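Local coordinates for DNA-dependent metalloprotease WSS1 homolog 2 (Schizosaccharomyces pombe, PDB 5JIG), which probably cleaves DNA-bound proteins as a zinc-dependent, DNA-dependent endopeptidase, so helping to repair toxic DNA-protein cross-links, at residues R26-M37 with Y88-L99. Residues are numbered along the deposited sequence; the frame is centred on the assembly and turned at random.
With NI (nickel (II) ion), chain B.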
loop_
_atom_site.group_PDB
_atom_site.type_symbol
_atom_site.label_atom_id
_atom_site.label_comp_id
_atom_site.label_asym_id
_atom_site.label_seq_id
_atom_site.Cartn_x
_atom_site.Cartn_y
_atom_site.Cartn_z
ATOM N N ARG A 26 7.586 -6.572 1.509
ATOM C CA ARG A 26 7.829 -5.810 2.731
ATOM C C ARG A 26 6.576 -5.044 3.136
ATOM O O ARG A 26 6.213 -5.025 4.336
ATOM C CB ARG A 26 9.014 -4.867 2.572
ATOM C CG ARG A 26 9.303 -4.019 3.797
ATOM C CD ARG A 26 10.432 -3.096 3.560
ATOM N NE ARG A 26 10.722 -2.291 4.679
ATOM C CZ ARG A 26 11.673 -1.300 4.653
ATOM N NH1 ARG A 26 11.846 -0.521 5.630
ATOM N NH2 ARG A 26 12.312 -1.021 3.545
ATOM N N LEU A 27 5.920 -4.398 2.200
ATOM C CA LEU A 27 4.673 -3.669 2.487
ATOM C C LEU A 27 3.580 -4.610 2.986
ATOM O O LEU A 27 2.875 -4.301 3.945
ATOM C CB LEU A 27 4.220 -2.914 1.250
ATOM C CG LEU A 27 5.100 -1.724 0.872
ATOM C CD1 LEU A 27 4.902 -1.338 -0.580
ATOM C CD2 LEU A 27 4.858 -0.501 1.763
ATOM N N ARG A 28 3.409 -5.743 2.302
ATOM C CA ARG A 28 2.389 -6.690 2.718
ATOM C C ARG A 28 2.624 -7.151 4.151
ATOM O O ARG A 28 1.682 -7.341 4.917
ATOM C CB ARG A 28 2.385 -7.865 1.755
ATOM C CG ARG A 28 1.384 -8.960 2.120
ATOM C CD ARG A 28 1.585 -10.194 1.285
ATOM N NE ARG A 28 2.926 -10.753 1.658
ATOM C CZ ARG A 28 3.653 -11.567 0.916
ATOM N NH1 ARG A 28 4.890 -11.861 1.341
ATOM N NH2 ARG A 28 3.182 -12.134 -0.216
ATOM N N ASP A 29 3.887 -7.392 4.473
ATOM C CA ASP A 29 4.279 -7.996 5.724
ATOM C C ASP A 29 4.534 -6.961 6.844
ATOM O O ASP A 29 4.805 -7.327 7.989
ATOM C CB ASP A 29 5.437 -8.911 5.506
ATOM C CG ASP A 29 5.086 -10.091 4.524
ATOM O OD1 ASP A 29 3.859 -10.362 4.377
ATOM O OD2 ASP A 29 6.017 -10.632 3.964
ATOM N N ASP A 30 4.441 -5.698 6.508
ATOM C CA ASP A 30 4.691 -4.598 7.445
ATOM C C ASP A 30 3.719 -4.731 8.585
ATOM O O ASP A 30 2.514 -4.834 8.396
ATOM C CB ASP A 30 4.508 -3.280 6.689
ATOM C CG ASP A 30 4.772 -2.060 7.530
ATOM O OD1 ASP A 30 3.918 -1.739 8.373
ATOM O OD2 ASP A 30 5.827 -1.404 7.324
ATOM N N THR A 31 4.246 -4.723 9.838
ATOM C CA THR A 31 3.385 -4.942 10.965
ATOM C C THR A 31 2.301 -3.875 11.153
ATOM O O THR A 31 1.221 -4.159 11.659
ATOM C CB THR A 31 4.218 -5.155 12.227
ATOM O OG1 THR A 31 5.091 -4.056 12.366
ATOM C CG2 THR A 31 5.017 -6.398 12.185
ATOM N N GLY A 32 2.621 -2.655 10.769
ATOM C CA GLY A 32 1.654 -1.575 10.821
ATOM C C GLY A 32 0.571 -1.696 9.773
ATOM O O GLY A 32 -0.609 -1.479 10.052
ATOM N N ILE A 33 0.942 -2.052 8.558
ATOM C CA ILE A 33 -0.040 -2.328 7.511
ATOM C C ILE A 33 -0.941 -3.490 7.893
ATOM O O ILE A 33 -2.156 -3.434 7.751
ATOM C CB ILE A 33 0.674 -2.563 6.153
ATOM C CG1 ILE A 33 1.420 -1.334 5.655
ATOM C CG2 ILE A 33 -0.298 -3.091 5.099
ATOM C CD1 ILE A 33 0.551 -0.104 5.394
ATOM N N LYS A 34 -0.352 -4.555 8.435
ATOM C CA LYS A 34 -1.166 -5.702 8.882
ATOM C C LYS A 34 -2.124 -5.272 9.978
ATOM O O LYS A 34 -3.293 -5.701 9.969
ATOM C CB LYS A 34 -0.263 -6.840 9.321
ATOM C CG LYS A 34 0.496 -7.534 8.269
ATOM C CD LYS A 34 1.423 -8.603 8.781
ATOM C CE LYS A 34 0.756 -9.879 8.836
ATOM N NZ LYS A 34 1.787 -10.967 8.528
ATOM N N LYS A 35 -1.666 -4.429 10.918
ATOM C CA LYS A 35 -2.533 -3.988 11.995
ATOM C C LYS A 35 -3.752 -3.282 11.493
ATOM O O LYS A 35 -4.847 -3.548 11.957
ATOM C CB LYS A 35 -1.710 -3.068 12.952
ATOM C CG LYS A 35 -2.412 -2.667 14.196
ATOM C CD LYS A 35 -2.289 -3.707 15.239
ATOM C CE LYS A 35 -2.855 -3.243 16.575
ATOM N NZ LYS A 35 -3.702 -4.227 17.214
ATOM N N ILE A 36 -3.577 -2.350 10.535
ATOM C CA ILE A 36 -4.722 -1.639 10.049
ATOM C C ILE A 36 -5.622 -2.502 9.151
ATOM O O ILE A 36 -6.853 -2.309 9.157
ATOM C CB ILE A 36 -4.376 -0.293 9.395
ATOM C CG1 ILE A 36 -3.480 -0.437 8.187
ATOM C CG2 ILE A 36 -3.807 0.628 10.452
ATOM C CD1 ILE A 36 -3.258 0.854 7.414
ATOM N N MET A 37 -5.050 -3.399 8.359
ATOM C CA MET A 37 -5.901 -4.279 7.547
ATOM C C MET A 37 -6.732 -5.204 8.438
ATOM O O MET A 37 -7.903 -5.456 8.141
ATOM C CB MET A 37 -5.092 -4.980 6.513
ATOM C CG MET A 37 -4.532 -3.935 5.540
ATOM S SD MET A 37 -3.532 -4.652 4.169
ATOM C CE MET A 37 -4.829 -5.409 3.165
ATOM N N TYR A 88 10.881 4.105 1.519
ATOM C CA TYR A 88 9.862 3.288 2.123
ATOM C C TYR A 88 8.818 4.089 2.870
ATOM O O TYR A 88 7.607 3.791 2.776
ATOM C CB TYR A 88 10.481 2.221 3.022
ATOM C CG TYR A 88 9.486 1.228 3.527
ATOM C CD1 TYR A 88 9.023 0.225 2.714
ATOM C CD2 TYR A 88 8.962 1.319 4.804
ATOM C CE1 TYR A 88 8.069 -0.680 3.144
ATOM C CE2 TYR A 88 8.020 0.403 5.273
ATOM C CZ TYR A 88 7.565 -0.602 4.413
ATOM O OH TYR A 88 6.633 -1.510 4.798
ATOM N N LYS A 89 9.249 5.057 3.670
ATOM C CA LYS A 89 8.290 5.793 4.452
ATOM C C LYS A 89 7.243 6.431 3.542
ATOM O O LYS A 89 6.034 6.454 3.884
ATOM C CB LYS A 89 8.996 6.836 5.300
ATOM C CG LYS A 89 8.214 7.725 6.142
ATOM C CD LYS A 89 9.040 8.499 7.129
ATOM C CE LYS A 89 10.316 7.800 7.502
ATOM N NZ LYS A 89 10.104 6.522 8.198
ATOM N N THR A 90 7.686 7.015 2.439
ATOM C CA THR A 90 6.782 7.671 1.552
ATOM C C THR A 90 5.811 6.698 0.893
ATOM O O THR A 90 4.608 6.964 0.804
ATOM C CB THR A 90 7.588 8.483 0.507
ATOM O OG1 THR A 90 8.469 9.401 1.227
ATOM C CG2 THR A 90 6.744 9.246 -0.446
ATOM N N VAL A 91 6.336 5.572 0.425
ATOM C CA VAL A 91 5.463 4.571 -0.210
ATOM C C VAL A 91 4.499 3.951 0.760
ATOM O O VAL A 91 3.314 3.757 0.431
ATOM C CB VAL A 91 6.321 3.531 -0.962
ATOM C CG1 VAL A 91 5.431 2.397 -1.502
ATOM C CG2 VAL A 91 7.085 4.205 -2.104
ATOM N N LYS A 92 4.939 3.651 1.976
ATOM C CA LYS A 92 4.019 3.144 2.991
ATOM C C LYS A 92 2.866 4.115 3.221
ATOM O O LYS A 92 1.717 3.697 3.354
ATOM C CB LYS A 92 4.780 2.822 4.279
ATOM C CG LYS A 92 3.875 2.381 5.422
ATOM C CD LYS A 92 4.634 1.949 6.639
ATOM C CE LYS A 92 3.747 1.726 7.825
ATOM N NZ LYS A 92 4.407 1.094 8.966
ATOM N N SER A 93 3.167 5.394 3.311
ATOM C CA SER A 93 2.116 6.372 3.510
ATOM C C SER A 93 1.187 6.465 2.311
ATOM O O SER A 93 -0.029 6.607 2.480
ATOM C CB SER A 93 2.733 7.744 3.808
ATOM O OG SER A 93 1.718 8.688 4.078
ATOM N N THR A 94 1.703 6.365 1.095
ATOM C CA THR A 94 0.859 6.260 -0.082
ATOM C C THR A 94 -0.045 5.022 -0.013
ATOM O O THR A 94 -1.231 5.097 -0.326
ATOM C CB THR A 94 1.668 6.289 -1.367
ATOM O OG1 THR A 94 2.336 7.542 -1.462
ATOM C CG2 THR A 94 0.832 6.024 -2.602
ATOM N N LEU A 95 0.478 3.909 0.452
ATOM C CA LEU A 95 -0.360 2.706 0.614
ATOM C C LEU A 95 -1.490 2.958 1.593
ATOM O O LEU A 95 -2.630 2.542 1.370
ATOM C CB LEU A 95 0.484 1.508 1.009
ATOM C CG LEU A 95 -0.297 0.201 1.242
ATOM C CD1 LEU A 95 -1.179 -0.182 0.064
ATOM C CD2 LEU A 95 0.679 -0.914 1.586
ATOM N N ILE A 96 -1.201 3.634 2.723
ATOM C CA ILE A 96 -2.266 3.963 3.673
ATOM C C ILE A 96 -3.305 4.868 3.038
ATOM O O ILE A 96 -4.500 4.681 3.275
ATOM C CB ILE A 96 -1.655 4.515 4.986
ATOM C CG1 ILE A 96 -0.771 3.450 5.633
ATOM C CG2 ILE A 96 -2.744 5.008 5.891
ATOM C CD1 ILE A 96 -0.018 3.880 6.866
ATOM N N HIS A 97 -2.872 5.838 2.230
ATOM C CA HIS A 97 -3.787 6.665 1.480
ATOM C C HIS A 97 -4.691 5.780 0.609
ATOM O O HIS A 97 -5.935 5.929 0.632
ATOM C CB HIS A 97 -2.971 7.662 0.636
ATOM C CG HIS A 97 -3.798 8.499 -0.268
ATOM N ND1 HIS A 97 -3.827 9.875 -0.177
ATOM C CD2 HIS A 97 -4.607 8.205 -1.313
ATOM C CE1 HIS A 97 -4.609 10.336 -1.141
ATOM N NE2 HIS A 97 -5.124 9.359 -1.843
ATOM N N GLU A 98 -4.102 4.880 -0.169
ATOM C CA GLU A 98 -4.918 4.029 -1.018
ATOM C C GLU A 98 -5.869 3.145 -0.208
ATOM O O GLU A 98 -7.034 2.981 -0.616
ATOM C CB GLU A 98 -4.098 3.195 -1.983
ATOM C CG GLU A 98 -3.091 3.960 -2.845
ATOM C CD GLU A 98 -3.521 5.172 -3.477
ATOM O OE1 GLU A 98 -4.730 5.360 -3.683
ATOM O OE2 GLU A 98 -2.593 5.969 -3.807
ATOM N N LEU A 99 -5.438 2.604 0.893
ATOM C CA LEU A 99 -6.341 1.810 1.725
ATOM C C LEU A 99 -7.520 2.636 2.231
ATOM O O LEU A 99 -8.633 2.125 2.352
ATOM C CB LEU A 99 -5.584 1.199 2.891
ATOM C CG LEU A 99 -4.647 0.036 2.518
ATOM C CD1 LEU A 99 -3.754 -0.290 3.688
ATOM C CD2 LEU A 99 -5.427 -1.215 2.104
HETATM NI NI NI B . -6.323 9.448 -3.527
HETATM O O HOH W 1 -7.264 9.465 -5.444
HETATM O O HOH W 2 -4.696 10.424 -4.588
#
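Tyr88 and Arg26 meet face to face because each holds CG anti to its own backbone N (chi1 -172° and 179°), and Arg26 then runs fully extended, laying its guanidinium over the phenol ring. The two planes are practically parallel, with Arg26 CZ 3.6 Å from the centroid of the Tyr88 ring, a cation-pi contact in which the planar guanidinium can also stack flat on the ring, as a lysine's ammonium could not. At its far end the phenol OH donates a hydrogen bond to Asp30 OD2, at 2.7 Å, the carboxylate oxygen lying at the ring edge. Lys92, stretched to full length, reaches the same carboxylate with NZ 2.9 Å from Asp30 OD1, arriving on the syn side; NZ also bonds the carbonyl O of Ala122, on helix 109-122. Asp30 is the N-cap of helix 31-40, and OD1 also accepts from Ile33 N, at 3.0 Å on the anti side. A phenylalanine in place of Tyr88 would probably keep the arginine stack but leave Asp30 OD2 without its hydroxyl donor, setting the cap less firmly. Beside this polar cluster, Leu27 is a knob among Tyr88, Val91, Lys92 and Leu95, its CD2 3.5 Å from Tyr88 CE1. Branched aliphatics suit the buried remainder: Ile33 CD1 wedges between Leu95 and Ile96, 3.8 Å from Ile96 CG1, and Ile36 CD1 reaches Leu99 CD1. Segments 31-37 and 88-99 run nearly parallel, at 8°, and the latter carries the start of the HExxH motif of the WLM metalloprotease domain, with His97 binding nickel here alongside His101 and His107.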